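Local atomic coordinates of Myo-inositol-1-phosphate synthase-related protein (Thermotoga maritima MSB8, PDB entry 3CIN), a protein that belongs to the myo-inositol-1-phosphate synthase family and binds nicotinamide-adenine-dinucleotide on a Rossmann-type nucleotide-binding domain. Residues V192-P203 against N359-A369; A209-F217 against L342-F352. All blocks are in the same frame, centred on the assembly; numbering follows the deposited sequence.

Contact 1: V192-P203 against N359-A369; sequences VNVIPTFIANDP and NAFYMKNPGPA. With MG (magnesium ion), chain E; NAD (nicotinamide-adenine-dinucleotide), chain F.
Ala200 and Gly367 bring the two backbones to 4.6 Å between their CA atoms, and Asn201 and Ala369 come slightly closer still, whereas the Val194 end lies further from Met363. Ala200 packs its methyl on the bare CA of Gly367, and its carbonyl O receives a CH...O contact from Pro368 CA at 3.3 Å; a water joins that same oxygen to Ala369 N. Asn201 carries the polar work. With CG anti to the carbonyl carbon (chi1 -72°), its amide lies stacked on that of Asn365, the planes 15° apart. Asn201 ND2 donates to Asn365 O at 2.8 Å, reaching it from above the carbonyl plane, and also bonds Asp219. Asn201 OD1 binds the magnesium ion at 2.5 Å, beside the carbonyl oxygens of Pro366 and Pro368, two waters and Glu371 O. From the second shell, Asn359 ND2 donates to Gly367 O at 2.9 Å, the carbonyl of the cis peptide to Pro368, between the two proline ligands. Towards the nicotinamide-adenine-dinucleotide, the bent chain of Met363 sets CE 3.7 Å from Val194 CG1, while Ile195 touches the ribose. With no anionic group in the magnesium shell, the ion's charge is probably little neutralised and would polarise the ligand oxygens.

Contact 2: A209-F217 against L342-F352; sequences AKENNLVVF and LGKIALDRKEF
Aromatic contacts dominate where Phe352 lies against the turn at Asn213. The CA of Asn213 stands over the centre of the ring, 3.5 Å from the centroid and 6° off the normal, a CH-pi contact; on the opposite face, Lys350 O sits towards the rim. Phe217 works through its edge instead: CE2 comes within 3.4 Å of Gly343 N, and CZ meets Leu342 O, near the ring plane. The aliphatic part belongs to Val215. Its CG1, anti to the backbone N (chi1 -175°), reaches Ala346 CB at 3.7 Å, and CG2 touches both Glu351 O and Phe352 CD1. No hydrogen bond crosses between the segments. Backbone bonds shape each side separately: Ala209 O takes both Asn212 N and Leu214 N, and a Schellman motif at Lys350 ends the helix. Strand 214-217 and helix 342-348 run 8.7 Å apart at 144°, the helix packed on one face of the parallel sheet. There strand 214-217 lies between 189-193 and 353-354, with helix 356-362 against Phe217 and Trp386 of helix 376-386 behind Ala346.

In the fold
From the N terminus, the chain first builds the early strands of the parallel sheet, then enters contact 1 at the end of strand 189-193. Contact 2 opens in the last turn of helix 203-211 and runs on into strand 214-217, the next strand over. After the mixed sheet, helix 328-348 returns the chain to close contact 2 at 342-352; only then does 359-369 close contact 1, so contact 2 is nested within contact 1. The contacts touch: Asn193 N probably bonds Phe217 O between the adjacent strands, and Tyr362 packs on Leu342. Contact 2 thus ties helix 328-348 to the sheet, and contact 1 fastens the chain beyond helix 356-362 at the magnesium site.

Contact 1: V192-P203 against N359-A369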
loop_
_atom_site.group_PDB
_atom_site.type_symbol
_atom_site.label_atom_id
_atom_site.label_comp_id
_atom_site.label_asym_id
_atom_site.label_seq_id
_atom_site.Cartn_x
_atom_site.Cartn_y
_atom_site.Cartn_z
ATOM N N VAL A 192 0.077 -9.011 -35.477
ATOM C CA VAL A 192 -0.071 -8.967 -33.994
ATOM C C VAL A 192 -0.238 -7.542 -33.536
ATOM O O VAL A 192 0.651 -6.749 -33.612
ATOM C CB VAL A 192 1.162 -9.640 -33.313
ATOM C CG1 VAL A 192 1.066 -9.584 -31.802
ATOM C CG2 VAL A 192 1.307 -11.075 -33.778
ATOM N N ASN A 193 -1.415 -7.211 -33.018
ATOM C CA ASN A 193 -1.713 -5.864 -32.617
ATOM C C ASN A 193 -1.743 -5.742 -31.125
ATOM O O ASN A 193 -2.697 -6.144 -30.505
ATOM C CB ASN A 193 -3.097 -5.446 -33.139
ATOM C CG ASN A 193 -3.418 -4.020 -32.788
ATOM O OD1 ASN A 193 -2.519 -3.213 -32.743
ATOM N ND2 ASN A 193 -4.653 -3.740 -32.440
ATOM N N VAL A 194 -0.682 -5.199 -30.580
ATOM C CA VAL A 194 -0.608 -5.059 -29.130
ATOM C C VAL A 194 -0.955 -3.676 -28.634
ATOM O O VAL A 194 -0.767 -3.429 -27.461
ATOM C CB VAL A 194 0.724 -5.589 -28.543
ATOM C CG1 VAL A 194 0.737 -7.134 -28.662
ATOM C CG2 VAL A 194 1.915 -4.948 -29.190
ATOM N N ILE A 195 -1.501 -2.808 -29.486
ATOM C CA ILE A 195 -1.984 -1.473 -29.082
ATOM C C ILE A 195 -3.523 -1.443 -29.051
ATOM O O ILE A 195 -4.163 -2.425 -29.452
ATOM C CB ILE A 195 -1.315 -0.332 -29.938
ATOM C CG1 ILE A 195 -2.074 -0.063 -31.239
ATOM C CG2 ILE A 195 0.152 -0.675 -30.231
ATOM C CD1 ILE A 195 -1.701 1.298 -31.917
ATOM N N PRO A 196 -4.110 -0.380 -28.451
ATOM C CA PRO A 196 -5.552 -0.358 -28.226
ATOM C C PRO A 196 -6.462 -0.352 -29.437
ATOM O O PRO A 196 -7.606 -0.803 -29.363
ATOM C CB PRO A 196 -5.762 0.867 -27.324
ATOM C CG PRO A 196 -4.467 1.161 -26.718
ATOM C CD PRO A 196 -3.444 0.733 -27.752
ATOM N N THR A 197 -5.981 0.171 -30.557
ATOM C CA THR A 197 -6.815 0.334 -31.729
ATOM C C THR A 197 -7.461 -0.967 -32.113
ATOM O O THR A 197 -6.812 -2.013 -32.174
ATOM C CB THR A 197 -5.952 0.818 -32.906
ATOM O OG1 THR A 197 -5.408 2.106 -32.576
ATOM C CG2 THR A 197 -6.736 0.824 -34.243
ATOM N N PHE A 198 -8.775 -0.937 -32.320
ATOM C CA PHE A 198 -9.489 -2.149 -32.696
ATOM C C PHE A 198 -9.044 -2.671 -34.084
ATOM O O PHE A 198 -9.145 -1.974 -35.104
ATOM C CB PHE A 198 -10.989 -1.916 -32.798
ATOM C CG PHE A 198 -11.719 -1.761 -31.484
ATOM C CD1 PHE A 198 -11.101 -1.591 -30.264
ATOM C CD2 PHE A 198 -13.110 -1.763 -31.507
ATOM C CE1 PHE A 198 -11.866 -1.451 -29.123
ATOM C CE2 PHE A 198 -13.829 -1.606 -30.383
ATOM C CZ PHE A 198 -13.227 -1.448 -29.211
ATOM N N ILE A 199 -8.498 -3.885 -34.093
ATOM C CA ILE A 199 -8.232 -4.618 -35.318
ATOM C C ILE A 199 -8.901 -6.011 -35.181
ATOM O O ILE A 199 -9.899 -6.365 -35.873
ATOM C CB ILE A 199 -6.740 -4.678 -35.626
ATOM C CG1 ILE A 199 -6.164 -3.270 -35.836
ATOM C CG2 ILE A 199 -6.520 -5.573 -36.873
ATOM C CD1 ILE A 199 -6.722 -2.506 -37.049
ATOM N N ALA A 200 -8.443 -6.795 -34.192
ATOM C CA ALA A 200 -9.139 -8.042 -33.838
ATOM C C ALA A 200 -10.611 -7.845 -33.442
ATOM O O ALA A 200 -11.464 -8.671 -33.714
ATOM C CB ALA A 200 -8.372 -8.844 -32.780
ATOM N N ASN A 201 -10.907 -6.682 -32.839
ATOM C CA ASN A 201 -12.256 -6.326 -32.397
ATOM C C ASN A 201 -13.061 -5.466 -33.364
ATOM O O ASN A 201 -14.144 -4.991 -33.051
ATOM C CB ASN A 201 -12.158 -5.625 -31.025
ATOM C CG ASN A 201 -11.816 -6.579 -29.960
ATOM O OD1 ASN A 201 -12.683 -7.327 -29.470
ATOM N ND2 ASN A 201 -10.547 -6.592 -29.574
ATOM N N ASP A 202 -12.562 -5.317 -34.589
ATOM C CA ASP A 202 -13.295 -4.594 -35.643
ATOM C C ASP A 202 -13.656 -5.621 -36.693
ATOM O O ASP A 202 -12.806 -6.144 -37.355
ATOM C CB ASP A 202 -12.440 -3.498 -36.250
ATOM C CG ASP A 202 -13.215 -2.579 -37.293
ATOM O OD1 ASP A 202 -14.308 -2.975 -37.785
ATOM O OD2 ASP A 202 -12.668 -1.474 -37.614
ATOM N N PRO A 203 -14.930 -5.986 -36.754
ATOM C CA PRO A 203 -15.325 -6.980 -37.734
ATOM C C PRO A 203 -14.923 -6.665 -39.172
ATOM O O PRO A 203 -14.744 -7.590 -39.991
ATOM C CB PRO A 203 -16.834 -7.011 -37.595
ATOM C CG PRO A 203 -17.060 -6.665 -36.174
ATOM C CD PRO A 203 -16.047 -5.600 -35.880
ATOM N N ASN A 359 -5.820 -14.685 -28.043
ATOM C CA ASN A 359 -6.161 -13.343 -27.602
ATOM C C ASN A 359 -6.575 -13.347 -26.141
ATOM O O ASN A 359 -6.213 -12.428 -25.419
ATOM C CB ASN A 359 -7.324 -12.758 -28.416
ATOM C CG ASN A 359 -7.000 -12.661 -29.890
ATOM O OD1 ASN A 359 -5.823 -12.449 -30.276
ATOM N ND2 ASN A 359 -8.075 -12.608 -30.696
ATOM N N ALA A 360 -7.376 -14.316 -25.744
ATOM C CA ALA A 360 -7.907 -14.299 -24.369
ATOM C C ALA A 360 -6.844 -14.257 -23.266
ATOM O O ALA A 360 -7.102 -13.734 -22.160
ATOM C CB ALA A 360 -8.823 -15.470 -24.168
ATOM N N PHE A 361 -5.689 -14.856 -23.520
ATOM C CA PHE A 361 -4.629 -14.854 -22.567
ATOM C C PHE A 361 -3.731 -13.634 -22.723
ATOM O O PHE A 361 -3.349 -13.004 -21.767
ATOM C CB PHE A 361 -3.732 -16.103 -22.651
ATOM C CG PHE A 361 -2.626 -16.092 -21.604
ATOM C CD1 PHE A 361 -2.941 -16.228 -20.246
ATOM C CD2 PHE A 361 -1.316 -15.834 -21.933
ATOM C CE1 PHE A 361 -1.933 -16.114 -19.265
ATOM C CE2 PHE A 361 -0.300 -15.752 -20.932
ATOM C CZ PHE A 361 -0.634 -15.899 -19.614
ATOM N N TYR A 362 -3.353 -13.316 -23.957
ATOM C CA TYR A 362 -2.336 -12.303 -24.185
ATOM C C TYR A 362 -2.775 -10.827 -24.294
ATOM O O TYR A 362 -1.941 -9.909 -24.260
ATOM C CB TYR A 362 -1.512 -12.696 -25.431
ATOM C CG TYR A 362 -0.644 -13.899 -25.226
ATOM C CD1 TYR A 362 0.623 -13.789 -24.653
ATOM C CD2 TYR A 362 -1.049 -15.125 -25.587
ATOM C CE1 TYR A 362 1.430 -14.904 -24.495
ATOM C CE2 TYR A 362 -0.258 -16.243 -25.414
ATOM C CZ TYR A 362 0.975 -16.146 -24.846
ATOM O OH TYR A 362 1.721 -17.295 -24.687
ATOM N N MET A 363 -4.078 -10.618 -24.422
ATOM C CA MET A 363 -4.619 -9.318 -24.791
ATOM C C MET A 363 -5.617 -8.903 -23.768
ATOM O O MET A 363 -6.401 -9.729 -23.268
ATOM C CB MET A 363 -5.313 -9.390 -26.144
ATOM C CG MET A 363 -4.468 -9.812 -27.291
ATOM S SD MET A 363 -3.281 -8.552 -27.736
ATOM C CE MET A 363 -2.199 -9.345 -28.946
ATOM N N LYS A 364 -5.611 -7.603 -23.454
ATOM C CA LYS A 364 -6.637 -7.153 -22.559
ATOM C C LYS A 364 -7.943 -6.768 -23.181
ATOM O O LYS A 364 -8.891 -6.652 -22.455
ATOM C CB LYS A 364 -6.178 -6.147 -21.543
ATOM C CG LYS A 364 -5.431 -4.981 -22.017
ATOM C CD LYS A 364 -5.139 -4.099 -20.821
ATOM C CE LYS A 364 -4.486 -2.812 -21.190
ATOM N NZ LYS A 364 -3.008 -2.956 -21.278
ATOM N N ASN A 365 -8.032 -6.664 -24.513
ATOM C CA ASN A 365 -9.319 -6.608 -25.190
ATOM C C ASN A 365 -9.337 -7.685 -26.221
ATOM O O ASN A 365 -9.069 -7.398 -27.380
ATOM C CB ASN A 365 -9.466 -5.232 -25.839
ATOM C CG ASN A 365 -10.773 -5.025 -26.543
ATOM O OD1 ASN A 365 -11.710 -5.828 -26.468
ATOM N ND2 ASN A 365 -10.831 -3.914 -27.316
ATOM N N PRO A 366 -9.561 -8.947 -25.815
ATOM C CA PRO A 366 -9.413 -10.027 -26.753
ATOM C C PRO A 366 -10.434 -10.050 -27.876
ATOM O O PRO A 366 -11.626 -10.044 -27.637
ATOM C CB PRO A 366 -9.567 -11.274 -25.875
ATOM C CG PRO A 366 -10.429 -10.836 -24.758
ATOM C CD PRO A 366 -9.934 -9.442 -24.474
ATOM N N GLY A 367 -9.969 -10.160 -29.111
ATOM C CA GLY A 367 -10.857 -10.249 -30.216
ATOM C C GLY A 367 -11.440 -11.641 -30.349
ATOM O O GLY A 367 -10.840 -12.609 -29.822
ATOM N N PRO A 368 -12.546 -11.782 -31.090
ATOM C CA PRO A 368 -13.297 -10.775 -31.886
ATOM C C PRO A 368 -14.274 -10.000 -31.033
ATOM O O PRO A 368 -14.316 -10.198 -29.817
ATOM C CB PRO A 368 -14.015 -11.620 -32.906
ATOM C CG PRO A 368 -14.392 -12.914 -32.086
ATOM C CD PRO A 368 -13.126 -13.137 -31.274
ATOM N N ALA A 369 -15.004 -9.076 -31.648
ATOM C CA ALA A 369 -15.868 -8.163 -30.881
ATOM C C ALA A 369 -16.912 -8.910 -30.085
ATOM O O ALA A 369 -17.389 -8.436 -29.068
ATOM C CB ALA A 369 -16.526 -7.186 -31.805
HETATM MG MG MG E . -13.675 -8.896 -27.786
HETATM P PA NAD F . 7.045 4.337 -27.823
HETATM O O1A NAD F . 8.330 4.175 -27.056
HETATM O O2A NAD F . 6.682 5.778 -28.006
HETATM O O5B NAD F . 7.324 3.735 -29.244
HETATM C C5B NAD F . 6.413 3.953 -30.319
HETATM C C4B NAD F . 7.227 3.968 -31.601
HETATM O O4B NAD F . 6.340 3.949 -32.708
HETATM C C3B NAD F . 8.128 5.185 -31.777
HETATM O O3B NAD F . 9.412 4.810 -32.249
HETATM C C2B NAD F . 7.401 6.019 -32.824
HETATM O O2B NAD F . 8.250 6.927 -33.471
HETATM C C1B NAD F . 6.806 4.921 -33.677
HETATM N N9A NAD F . 5.660 5.314 -34.500
HETATM C C8A NAD F . 4.643 6.169 -34.084
HETATM N N7A NAD F . 3.697 6.166 -35.085
HETATM C C5A NAD F . 4.144 5.344 -36.089
HETATM C C6A NAD F . 3.642 5.050 -37.360
HETATM N N6A NAD F . 2.438 5.526 -37.809
HETATM N N1A NAD F . 4.341 4.130 -38.116
HETATM C C2A NAD F . 5.530 3.597 -37.651
HETATM N N3A NAD F . 6.080 3.939 -36.434
HETATM C C4A NAD F . 5.372 4.812 -35.688
HETATM O O3 NAD F . 5.878 3.522 -27.147
HETATM P PN NAD F . 6.010 2.104 -26.469
HETATM O O1N NAD F . 6.067 2.305 -24.992
HETATM O O2N NAD F . 6.988 1.254 -27.208
HETATM O O5D NAD F . 4.550 1.519 -26.725
HETATM C C5D NAD F . 4.180 1.074 -28.009
HETATM C C4D NAD F . 2.683 0.798 -28.090
HETATM O O4D NAD F . 2.393 -0.312 -27.285
HETATM C C3D NAD F . 1.770 1.933 -27.652
HETATM O O3D NAD F . 0.590 1.966 -28.495
HETATM C C2D NAD F . 1.346 1.466 -26.269
HETATM O O2D NAD F . 0.060 1.975 -25.901
HETATM C C1D NAD F . 1.262 -0.025 -26.505
HETATM N N1N NAD F . 1.310 -0.801 -25.268
HETATM C C2N NAD F . 2.378 -0.714 -24.470
HETATM C C3N NAD F . 2.338 -1.536 -23.312
HETATM C C7N NAD F . 3.577 -1.668 -22.551
HETATM O O7N NAD F . 4.623 -0.894 -22.968
HETATM N N7N NAD F . 3.642 -2.520 -21.515
HETATM C C4N NAD F . 1.265 -2.353 -23.013
HETATM C C5N NAD F . 0.184 -2.405 -23.844
HETATM C C6N NAD F . 0.241 -1.617 -25.002
HETATM O O HOH W 1 -8.453 -2.260 -27.374
HETATM O O HOH W 2 -14.227 -8.469 -34.367
HETATM O O HOH W 3 -12.875 -7.848 -25.796
HETATM O O HOH W 4 -15.405 -7.390 -27.396
#

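Contact 2: A209-F217 against L342-F352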
loop_
_atom_site.group_PDB
_atom_site.type_symbol
_atom_site.label_atom_id
_atom_site.label_comp_id
_atom_site.label_asym_id
_atom_site.label_seq_id
_atom_site.Cartn_x
_atom_site.Cartn_y
_atom_site.Cartn_z
ATOM N N ALA A 209 -9.344 -9.959 -43.070
ATOM C CA ALA A 209 -8.273 -10.929 -42.767
ATOM C C ALA A 209 -8.638 -12.360 -43.222
ATOM O O ALA A 209 -7.804 -13.053 -43.862
ATOM C CB ALA A 209 -7.909 -10.892 -41.243
ATOM N N LYS A 210 -9.854 -12.788 -42.918
ATOM C CA LYS A 210 -10.303 -14.141 -43.231
ATOM C C LYS A 210 -10.237 -14.328 -44.717
ATOM O O LYS A 210 -9.895 -15.424 -45.192
ATOM C CB LYS A 210 -11.755 -14.426 -42.800
ATOM C CG LYS A 210 -11.973 -14.403 -41.320
ATOM C CD LYS A 210 -13.480 -14.487 -41.003
ATOM C CE LYS A 210 -13.738 -15.052 -39.596
ATOM N NZ LYS A 210 -15.131 -14.772 -39.055
ATOM N N GLU A 211 -10.581 -13.267 -45.456
ATOM C CA GLU A 211 -10.645 -13.353 -46.917
ATOM C C GLU A 211 -9.292 -13.298 -47.577
ATOM O O GLU A 211 -9.201 -13.622 -48.768
ATOM C CB GLU A 211 -11.504 -12.246 -47.494
ATOM C CG GLU A 211 -12.965 -12.530 -47.239
ATOM C CD GLU A 211 -13.856 -11.337 -47.474
ATOM O OE1 GLU A 211 -13.350 -10.329 -48.018
ATOM O OE2 GLU A 211 -15.062 -11.432 -47.111
ATOM N N ASN A 212 -8.254 -12.848 -46.844
ATOM C CA ASN A 212 -6.955 -12.585 -47.423
ATOM C C ASN A 212 -5.761 -13.356 -46.839
ATOM O O ASN A 212 -4.597 -12.954 -46.984
ATOM C CB ASN A 212 -6.717 -11.083 -47.423
ATOM C CG ASN A 212 -7.548 -10.382 -48.460
ATOM O OD1 ASN A 212 -7.291 -10.526 -49.675
ATOM N ND2 ASN A 212 -8.625 -9.760 -48.038
ATOM N N ASN A 213 -6.064 -14.469 -46.194
ATOM C CA ASN A 213 -5.051 -15.358 -45.628
ATOM C C ASN A 213 -4.217 -14.695 -44.537
ATOM O O ASN A 213 -3.005 -14.903 -44.439
ATOM C CB ASN A 213 -4.214 -15.974 -46.717
ATOM C CG ASN A 213 -5.022 -16.909 -47.569
ATOM O OD1 ASN A 213 -6.117 -17.324 -47.167
ATOM N ND2 ASN A 213 -4.497 -17.251 -48.743
ATOM N N LEU A 214 -4.887 -13.889 -43.726
ATOM C CA LEU A 214 -4.255 -13.231 -42.615
ATOM C C LEU A 214 -4.794 -13.671 -41.255
ATOM O O LEU A 214 -6.009 -13.722 -41.042
ATOM C CB LEU A 214 -4.364 -11.697 -42.762
ATOM C CG LEU A 214 -3.665 -10.855 -41.685
ATOM C CD1 LEU A 214 -2.157 -10.818 -41.844
ATOM C CD2 LEU A 214 -4.229 -9.420 -41.673
ATOM N N VAL A 215 -3.868 -14.023 -40.370
ATOM C CA VAL A 215 -4.170 -14.306 -38.957
ATOM C C VAL A 215 -3.973 -13.005 -38.185
ATOM O O VAL A 215 -2.971 -12.305 -38.335
ATOM C CB VAL A 215 -3.201 -15.371 -38.358
ATOM C CG1 VAL A 215 -3.623 -15.727 -36.925
ATOM C CG2 VAL A 215 -3.169 -16.605 -39.191
ATOM N N VAL A 216 -4.905 -12.710 -37.294
ATOM C CA VAL A 216 -4.831 -11.520 -36.510
ATOM C C VAL A 216 -4.883 -11.900 -35.035
ATOM O O VAL A 216 -5.773 -12.639 -34.635
ATOM C CB VAL A 216 -5.988 -10.562 -36.842
ATOM C CG1 VAL A 216 -6.013 -9.411 -35.875
ATOM C CG2 VAL A 216 -5.811 -9.990 -38.272
ATOM N N PHE A 217 -3.909 -11.418 -34.267
ATOM C CA PHE A 217 -4.035 -11.436 -32.790
ATOM C C PHE A 217 -4.250 -9.994 -32.340
ATOM O O PHE A 217 -3.553 -9.043 -32.777
ATOM C CB PHE A 217 -2.804 -11.987 -32.087
ATOM C CG PHE A 217 -2.426 -13.447 -32.449
ATOM C CD1 PHE A 217 -3.358 -14.395 -32.859
ATOM C CD2 PHE A 217 -1.084 -13.833 -32.301
ATOM C CE1 PHE A 217 -2.946 -15.729 -33.104
ATOM C CE2 PHE A 217 -0.691 -15.111 -32.533
ATOM C CZ PHE A 217 -1.592 -16.057 -32.982
ATOM N N LEU A 342 3.475 -18.237 -31.732
ATOM C CA LEU A 342 2.093 -18.658 -31.880
ATOM C C LEU A 342 1.482 -18.177 -33.200
ATOM O O LEU A 342 0.586 -18.836 -33.768
ATOM C CB LEU A 342 1.258 -18.131 -30.720
ATOM C CG LEU A 342 1.553 -18.671 -29.323
ATOM C CD1 LEU A 342 0.802 -17.841 -28.251
ATOM C CD2 LEU A 342 1.241 -20.169 -29.208
ATOM N N GLY A 343 1.905 -17.023 -33.688
ATOM C CA GLY A 343 1.403 -16.541 -34.986
ATOM C C GLY A 343 1.824 -17.463 -36.116
ATOM O O GLY A 343 1.049 -17.733 -37.022
ATOM N N LYS A 344 3.065 -17.922 -36.082
ATOM C CA LYS A 344 3.545 -18.890 -37.098
ATOM C C LYS A 344 2.791 -20.231 -37.019
ATOM O O LYS A 344 2.474 -20.833 -38.039
ATOM C CB LYS A 344 5.043 -19.070 -36.938
ATOM C CG LYS A 344 5.710 -19.951 -37.956
ATOM C CD LYS A 344 5.549 -19.378 -39.356
ATOM C CE LYS A 344 6.477 -20.007 -40.373
ATOM N NZ LYS A 344 6.533 -21.484 -40.281
ATOM N N ILE A 345 2.481 -20.727 -35.807
ATOM C CA ILE A 345 1.640 -21.902 -35.674
ATOM C C ILE A 345 0.241 -21.688 -36.269
ATOM O O ILE A 345 -0.282 -22.534 -37.011
ATOM C CB ILE A 345 1.514 -22.360 -34.175
ATOM C CG1 ILE A 345 2.878 -22.898 -33.671
ATOM C CG2 ILE A 345 0.463 -23.427 -34.020
ATOM C CD1 ILE A 345 2.996 -22.979 -32.129
ATOM N N ALA A 346 -0.388 -20.555 -35.950
ATOM C CA ALA A 346 -1.714 -20.274 -36.491
ATOM C C ALA A 346 -1.698 -20.166 -37.999
ATOM O O ALA A 346 -2.595 -20.658 -38.689
ATOM C CB ALA A 346 -2.312 -19.033 -35.869
ATOM N N LEU A 347 -0.655 -19.543 -38.507
ATOM C CA LEU A 347 -0.442 -19.465 -39.972
ATOM C C LEU A 347 -0.255 -20.831 -40.586
ATOM O O LEU A 347 -0.902 -21.150 -41.617
ATOM C CB LEU A 347 0.739 -18.532 -40.265
ATOM C CG LEU A 347 1.269 -18.536 -41.688
ATOM C CD1 LEU A 347 0.163 -18.050 -42.611
ATOM C CD2 LEU A 347 2.470 -17.599 -41.725
ATOM N N ASP A 348 0.632 -21.644 -40.006
ATOM C CA ASP A 348 0.846 -23.030 -40.456
ATOM C C ASP A 348 -0.464 -23.829 -40.485
ATOM O O ASP A 348 -0.708 -24.626 -41.389
ATOM C CB ASP A 348 1.859 -23.771 -39.566
ATOM C CG ASP A 348 3.264 -23.207 -39.652
ATOM O OD1 ASP A 348 3.600 -22.437 -40.591
ATOM O OD2 ASP A 348 4.036 -23.550 -38.733
ATOM N N ARG A 349 -1.305 -23.607 -39.515
ATOM C CA ARG A 349 -2.628 -24.238 -39.460
ATOM C C ARG A 349 -3.717 -23.576 -40.330
ATOM O O ARG A 349 -4.858 -24.020 -40.327
ATOM C CB ARG A 349 -3.133 -24.180 -38.027
ATOM C CG ARG A 349 -2.354 -25.041 -37.080
ATOM C CD ARG A 349 -2.965 -24.865 -35.726
ATOM N NE ARG A 349 -2.191 -25.486 -34.675
ATOM C CZ ARG A 349 -2.491 -25.344 -33.386
ATOM N NH1 ARG A 349 -3.526 -24.615 -33.023
ATOM N NH2 ARG A 349 -1.733 -25.916 -32.473
ATOM N N LYS A 350 -3.384 -22.488 -41.018
ATOM C CA LYS A 350 -4.350 -21.712 -41.810
ATOM C C LYS A 350 -5.550 -21.205 -41.005
ATOM O O LYS A 350 -6.663 -21.171 -41.485
ATOM C CB LYS A 350 -4.779 -22.477 -43.075
ATOM C CG LYS A 350 -3.593 -22.978 -43.858
ATOM C CD LYS A 350 -3.950 -23.366 -45.265
ATOM C CE LYS A 350 -2.920 -24.306 -45.849
ATOM N NZ LYS A 350 -1.540 -23.873 -45.560
ATOM N N GLU A 351 -5.313 -20.761 -39.775
ATOM C CA GLU A 351 -6.426 -20.300 -38.933
ATOM C C GLU A 351 -6.598 -18.780 -39.139
ATOM O O GLU A 351 -6.317 -17.975 -38.236
ATOM C CB GLU A 351 -6.164 -20.587 -37.439
ATOM C CG GLU A 351 -6.076 -22.067 -37.083
ATOM C CD GLU A 351 -6.253 -22.315 -35.575
ATOM O OE1 GLU A 351 -6.542 -21.343 -34.831
ATOM O OE2 GLU A 351 -6.131 -23.499 -35.148
ATOM N N PHE A 352 -7.100 -18.395 -40.306
ATOM C CA PHE A 352 -7.237 -17.001 -40.660
ATOM C C PHE A 352 -8.445 -16.351 -39.988
ATOM O O PHE A 352 -9.434 -17.011 -39.665
ATOM C CB PHE A 352 -7.243 -16.837 -42.165
ATOM C CG PHE A 352 -6.099 -17.538 -42.853
ATOM C CD1 PHE A 352 -4.773 -17.263 -42.503
ATOM C CD2 PHE A 352 -6.343 -18.460 -43.842
ATOM C CE1 PHE A 352 -3.728 -17.903 -43.161
ATOM C CE2 PHE A 352 -5.302 -19.100 -44.504
ATOM C CZ PHE A 352 -4.006 -18.831 -44.160
#